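Local coordinates for tRNA (cytosine(38)-C(5))-methyltransferase (Schizosaccharomyces pombe, PDB 6FDF), which methylates carbon 5 of cytosine 38 in the anticodon loop of tRNA(Asp), using S-adenosyl-L-methionine as methyl donor, at residues A[197-209]-A[230-242]. Numbering follows the deposited sequence.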
loop_
_atom_site.group_PDB
_atom_site.type_symbol
_atom_site.label_atom_id
_atom_site.label_comp_id
_atom_site.label_asym_id
_atom_site.label_seq_id
_atom_site.Cartn_x
_atom_site.Cartn_y
_atom_site.Cartn_z
ATOM N N GLY A 197 13.416 11.461 21.264
ATOM C CA GLY A 197 13.768 12.576 20.413
ATOM C C GLY A 197 13.890 12.051 18.999
ATOM O O GLY A 197 14.008 12.813 18.036
ATOM N N GLU A 198 13.849 10.725 18.878
ATOM C CA GLU A 198 13.943 10.049 17.595
ATOM C C GLU A 198 12.609 9.438 17.207
ATOM O O GLU A 198 12.522 8.764 16.177
ATOM C CB GLU A 198 15.025 8.965 17.622
ATOM C CG GLU A 198 15.248 8.379 18.990
ATOM C CD GLU A 198 16.139 7.149 18.980
ATOM O OE1 GLU A 198 17.139 7.138 18.234
ATOM O OE2 GLU A 198 15.846 6.198 19.736
ATOM N N VAL A 199 11.573 9.652 18.015
ATOM C CA VAL A 199 10.248 9.126 17.719
ATOM C C VAL A 199 9.639 10.052 16.681
ATOM O O VAL A 199 9.449 11.247 16.937
ATOM C CB VAL A 199 9.375 9.062 18.980
ATOM C CG1 VAL A 199 7.924 8.797 18.608
ATOM C CG2 VAL A 199 9.896 8.008 19.938
ATOM N N LYS A 200 9.329 9.509 15.512
ATOM C CA LYS A 200 8.796 10.345 14.452
ATOM C C LYS A 200 7.373 10.775 14.769
ATOM O O LYS A 200 6.564 10.001 15.289
ATOM C CB LYS A 200 8.877 9.627 13.107
ATOM C CG LYS A 200 10.318 9.372 12.696
ATOM C CD LYS A 200 10.466 9.171 11.203
ATOM C CE LYS A 200 11.926 8.945 10.841
ATOM N NZ LYS A 200 12.746 10.150 11.162
ATOM N N ARG A 201 7.073 12.025 14.439
ATOM C CA ARG A 201 5.769 12.608 14.676
ATOM C C ARG A 201 5.297 13.243 13.378
ATOM O O ARG A 201 6.036 13.311 12.391
ATOM C CB ARG A 201 5.822 13.622 15.828
ATOM C CG ARG A 201 6.207 12.967 17.156
ATOM C CD ARG A 201 6.453 13.966 18.267
ATOM N NE ARG A 201 6.887 13.292 19.493
ATOM C CZ ARG A 201 6.060 12.786 20.403
ATOM N NH1 ARG A 201 4.747 12.881 20.239
ATOM N NH2 ARG A 201 6.545 12.187 21.481
ATOM N N ILE A 202 4.037 13.684 13.382
ATOM C CA ILE A 202 3.424 14.236 12.175
ATOM C C ILE A 202 4.265 15.365 11.592
ATOM O O ILE A 202 4.444 15.456 10.369
ATOM C CB ILE A 202 1.984 14.694 12.479
ATOM C CG1 ILE A 202 1.126 13.490 12.867
ATOM C CG2 ILE A 202 1.389 15.401 11.279
ATOM C CD1 ILE A 202 1.048 12.437 11.782
ATOM N N ARG A 203 4.809 16.231 12.457
ATOM C CA ARG A 203 5.588 17.377 11.989
ATOM C C ARG A 203 6.745 16.961 11.087
ATOM O O ARG A 203 7.175 17.742 10.231
ATOM C CB ARG A 203 6.136 18.163 13.186
ATOM C CG ARG A 203 7.024 17.327 14.111
ATOM C CD ARG A 203 7.732 18.179 15.162
ATOM N NE ARG A 203 7.037 18.194 16.446
ATOM C CZ ARG A 203 7.462 17.559 17.535
ATOM N NH1 ARG A 203 6.764 17.632 18.661
ATOM N NH2 ARG A 203 8.587 16.857 17.504
ATOM N N ASP A 204 7.255 15.741 11.253
ATOM C CA ASP A 204 8.394 15.294 10.458
ATOM C C ASP A 204 8.026 15.012 9.009
ATOM O O ASP A 204 8.924 14.829 8.183
ATOM C CB ASP A 204 9.018 14.049 11.091
ATOM C CG ASP A 204 9.614 14.332 12.457
ATOM O OD1 ASP A 204 10.510 15.198 12.552
ATOM O OD2 ASP A 204 9.183 13.690 13.439
ATOM N N TYR A 205 6.737 14.969 8.686
ATOM C CA TYR A 205 6.267 14.687 7.342
ATOM C C TYR A 205 5.583 15.876 6.684
ATOM O O TYR A 205 5.302 15.820 5.482
ATOM C CB TYR A 205 5.305 13.487 7.369
ATOM C CG TYR A 205 5.969 12.213 7.843
ATOM C CD1 TYR A 205 6.235 12.010 9.195
ATOM C CD2 TYR A 205 6.343 11.221 6.945
ATOM C CE1 TYR A 205 6.857 10.859 9.634
ATOM C CE2 TYR A 205 6.958 10.060 7.379
ATOM C CZ TYR A 205 7.214 9.887 8.724
ATOM O OH TYR A 205 7.824 8.734 9.159
ATOM N N LEU A 206 5.300 16.938 7.436
ATOM C CA LEU A 206 4.506 18.035 6.902
ATOM C C LEU A 206 5.301 18.868 5.906
ATOM O O LEU A 206 6.517 19.055 6.037
ATOM C CB LEU A 206 4.004 18.935 8.036
ATOM C CG LEU A 206 3.054 18.312 9.061
ATOM C CD1 LEU A 206 2.677 19.313 10.145
ATOM C CD2 LEU A 206 1.806 17.755 8.366
ATOM N N GLU A 207 4.587 19.394 4.915
ATOM C CA GLU A 207 5.117 20.488 4.124
ATOM C C GLU A 207 5.062 21.758 4.959
ATOM O O GLU A 207 4.277 21.874 5.904
ATOM C CB GLU A 207 4.326 20.658 2.828
ATOM C CG GLU A 207 4.470 19.487 1.864
ATOM C CD GLU A 207 3.787 19.741 0.535
ATOM O OE1 GLU A 207 4.460 20.191 -0.417
ATOM O OE2 GLU A 207 2.565 19.503 0.445
ATOM N N ILE A 208 5.862 22.742 4.586
ATOM C CA ILE A 208 5.842 23.967 5.365
ATOM C C ILE A 208 5.603 25.191 4.513
ATOM O O ILE A 208 5.951 25.253 3.328
ATOM C CB ILE A 208 7.149 24.190 6.162
ATOM C CG1 ILE A 208 8.265 24.621 5.209
ATOM C CG2 ILE A 208 7.520 22.951 6.930
ATOM C CD1 ILE A 208 8.979 23.475 4.571
ATOM N N GLU A 209 4.955 26.159 5.151
ATOM C CA GLU A 209 4.680 27.470 4.592
ATOM C C GLU A 209 4.180 27.374 3.159
ATOM O O GLU A 209 4.690 28.029 2.252
ATOM C CB GLU A 209 5.922 28.344 4.713
ATOM C CG GLU A 209 6.326 28.596 6.166
ATOM C CD GLU A 209 7.531 29.504 6.300
ATOM O OE1 GLU A 209 8.091 29.913 5.261
ATOM O OE2 GLU A 209 7.913 29.814 7.449
ATOM N N ASP A 230 -11.161 12.517 13.201
ATOM C CA ASP A 230 -10.028 12.360 14.105
ATOM C C ASP A 230 -9.051 13.496 13.830
ATOM O O ASP A 230 -8.526 13.610 12.717
ATOM C CB ASP A 230 -9.345 11.007 13.908
ATOM C CG ASP A 230 -8.135 10.828 14.810
ATOM O OD1 ASP A 230 -8.323 10.696 16.035
ATOM O OD2 ASP A 230 -6.995 10.820 14.295
ATOM N N ILE A 231 -8.819 14.341 14.836
ATOM C CA ILE A 231 -7.978 15.522 14.685
ATOM C C ILE A 231 -6.621 15.235 15.311
ATOM O O ILE A 231 -6.542 14.818 16.474
ATOM C CB ILE A 231 -8.631 16.756 15.331
ATOM C CG1 ILE A 231 -9.975 17.061 14.663
ATOM C CG2 ILE A 231 -7.699 17.960 15.247
ATOM C CD1 ILE A 231 -10.773 18.144 15.362
ATOM N N VAL A 232 -5.553 15.497 14.557
ATOM C CA VAL A 232 -4.195 15.348 15.064
ATOM C C VAL A 232 -3.481 16.690 14.947
ATOM O O VAL A 232 -3.906 17.592 14.221
ATOM C CB VAL A 232 -3.404 14.242 14.330
ATOM C CG1 VAL A 232 -4.114 12.891 14.447
ATOM C CG2 VAL A 232 -3.175 14.610 12.864
ATOM N N LYS A 233 -2.393 16.819 15.697
ATOM C CA LYS A 233 -1.559 18.008 15.707
ATOM C C LYS A 233 -0.156 17.647 15.236
ATOM O O LYS A 233 0.184 16.461 15.134
ATOM C CB LYS A 233 -1.523 18.627 17.114
ATOM C CG LYS A 233 -2.831 19.323 17.493
ATOM C CD LYS A 233 -2.858 19.785 18.953
ATOM C CE LYS A 233 -3.687 18.830 19.801
ATOM N NZ LYS A 233 -4.053 19.398 21.128
ATOM N N PRO A 234 0.665 18.638 14.867
ATOM C CA PRO A 234 2.034 18.322 14.424
ATOM C C PRO A 234 2.818 17.459 15.398
ATOM O O PRO A 234 3.661 16.666 14.962
ATOM C CB PRO A 234 2.671 19.708 14.257
ATOM C CG PRO A 234 1.520 20.589 13.905
ATOM C CD PRO A 234 0.358 20.073 14.709
ATOM N N ASP A 235 2.570 17.576 16.700
ATOM C CA ASP A 235 3.304 16.768 17.665
ATOM C C ASP A 235 2.702 15.384 17.875
ATOM O O ASP A 235 3.223 14.629 18.702
ATOM C CB ASP A 235 3.401 17.500 19.010
ATOM C CG ASP A 235 2.061 17.623 19.711
ATOM O OD1 ASP A 235 1.017 17.563 19.028
ATOM O OD2 ASP A 235 2.051 17.790 20.950
ATOM N N SER A 236 1.635 15.027 17.155
ATOM C CA SER A 236 1.043 13.705 17.311
ATOM C C SER A 236 1.991 12.621 16.813
ATOM O O SER A 236 2.739 12.808 15.850
ATOM C CB SER A 236 -0.284 13.617 16.554
ATOM O OG SER A 236 -1.219 14.545 17.078
ATOM N N SER A 237 1.924 11.459 17.458
ATOM C CA SER A 237 2.744 10.316 17.085
ATOM C C SER A 237 1.997 9.302 16.227
ATOM O O SER A 237 2.548 8.239 15.927
ATOM C CB SER A 237 3.299 9.633 18.339
ATOM O OG SER A 237 2.252 9.206 19.187
ATOM N N SER A 238 0.764 9.597 15.824
ATOM C CA SER A 238 0.084 8.732 14.866
ATOM C C SER A 238 -1.039 9.507 14.194
ATOM O O SER A 238 -1.392 10.619 14.598
ATOM C CB SER A 238 -0.465 7.460 15.528
ATOM O OG SER A 238 -0.817 6.497 14.539
ATOM N N CYS A 239 -1.602 8.886 13.162
ATOM C CA CYS A 239 -2.811 9.367 12.513
ATOM C C CYS A 239 -3.494 8.162 11.883
ATOM O O CYS A 239 -2.915 7.076 11.781
ATOM C CB CYS A 239 -2.515 10.461 11.473
ATOM S SG CYS A 239 -1.464 9.997 10.065
ATOM N N CYS A 240 -4.736 8.363 11.462
ATOM C CA CYS A 240 -5.568 7.238 11.070
ATOM C C CYS A 240 -5.281 6.801 9.637
ATOM O O CYS A 240 -4.576 7.461 8.866
ATOM C CB CYS A 240 -7.045 7.579 11.250
ATOM S SG CYS A 240 -7.552 7.635 12.997
ATOM N N CYS A 241 -5.842 5.651 9.287
ATOM C CA CYS A 241 -5.597 5.065 7.980
ATOM C C CYS A 241 -6.229 5.915 6.881
ATOM O O CYS A 241 -7.395 6.306 6.980
ATOM C CB CYS A 241 -6.149 3.645 7.961
ATOM S SG CYS A 241 -5.811 2.754 6.464
ATOM N N PHE A 242 -5.451 6.200 5.836
ATOM C CA PHE A 242 -5.959 6.918 4.671
ATOM C C PHE A 242 -6.644 5.956 3.710
ATOM O O PHE A 242 -6.134 4.863 3.439
ATOM C CB PHE A 242 -4.823 7.627 3.930
ATOM C CG PHE A 242 -4.195 8.750 4.704
ATOM C CD1 PHE A 242 -4.857 9.956 4.866
ATOM C CD2 PHE A 242 -2.922 8.607 5.245
ATOM C CE1 PHE A 242 -4.272 10.999 5.579
ATOM C CE2 PHE A 242 -2.329 9.641 5.945
ATOM C CZ PHE A 242 -3.007 10.841 6.118
#
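Three carbonyl oxygens of one turn, those of Pro234, Asp235 and Ser236, each receive a hydrogen bond from the segment 197-209. Two of the donors are consecutive backbone amides that begin a short 3-10 segment, where no earlier turn of helix supplies acceptors: Ile202 N gives to Ser236 O (2.9 Å) and Arg203 N to Pro234 O (2.8 Å), the latter on a lone pair in the carbonyl plane. The third donor is a side chain. With CG beside the backbone N (chi1 -63°) and the chain extended as far as NE, Arg201 lies along the turn, and its NH1 meets Asp235 O at 2.8 Å, the oxygen tilted 16° from the guanidinium plane. NH2 of the same group forms a salt bridge with Glu196, so an arginine can join the two with separate nitrogens.

The acceptors are presented by a type I beta turn, Lys233 to Ser236, which follows the edge strand 231-232 of a small three-stranded sheet in the C5-methyltransferase fold and holds to it the loop between strand 168-175 and helix 219-225. Pro234, whose ring restricts phi to values near the -53° found here, suits the second position of a type I turn. The backbone bond from Ser236 N to Lys233 O closes the turn, and Ser236 OG, accepting from Lys233 N (2.9 Å), adds a second link between the same two residues. On the other segment, Asp204 OD2 takes up Arg201 N through its anti lone pair at 2.9 Å, pinning the start of the 3-10 segment.

Apolar contacts accompany the polar ones. Branched Ile202 is buried: its CG1 rests against Ser236 CB, and CD1 reaches Cys239 SG at 3.9 Å. Leu206 CD1 meets the Pro234 ring at CB and CG, and both residues also touch Leu257 of strand 256-258. Between two exposed residues, the bent chain of Arg203 brings NH1 within 3.4 Å of Asp235 CB, while the carboxylate stays more distant.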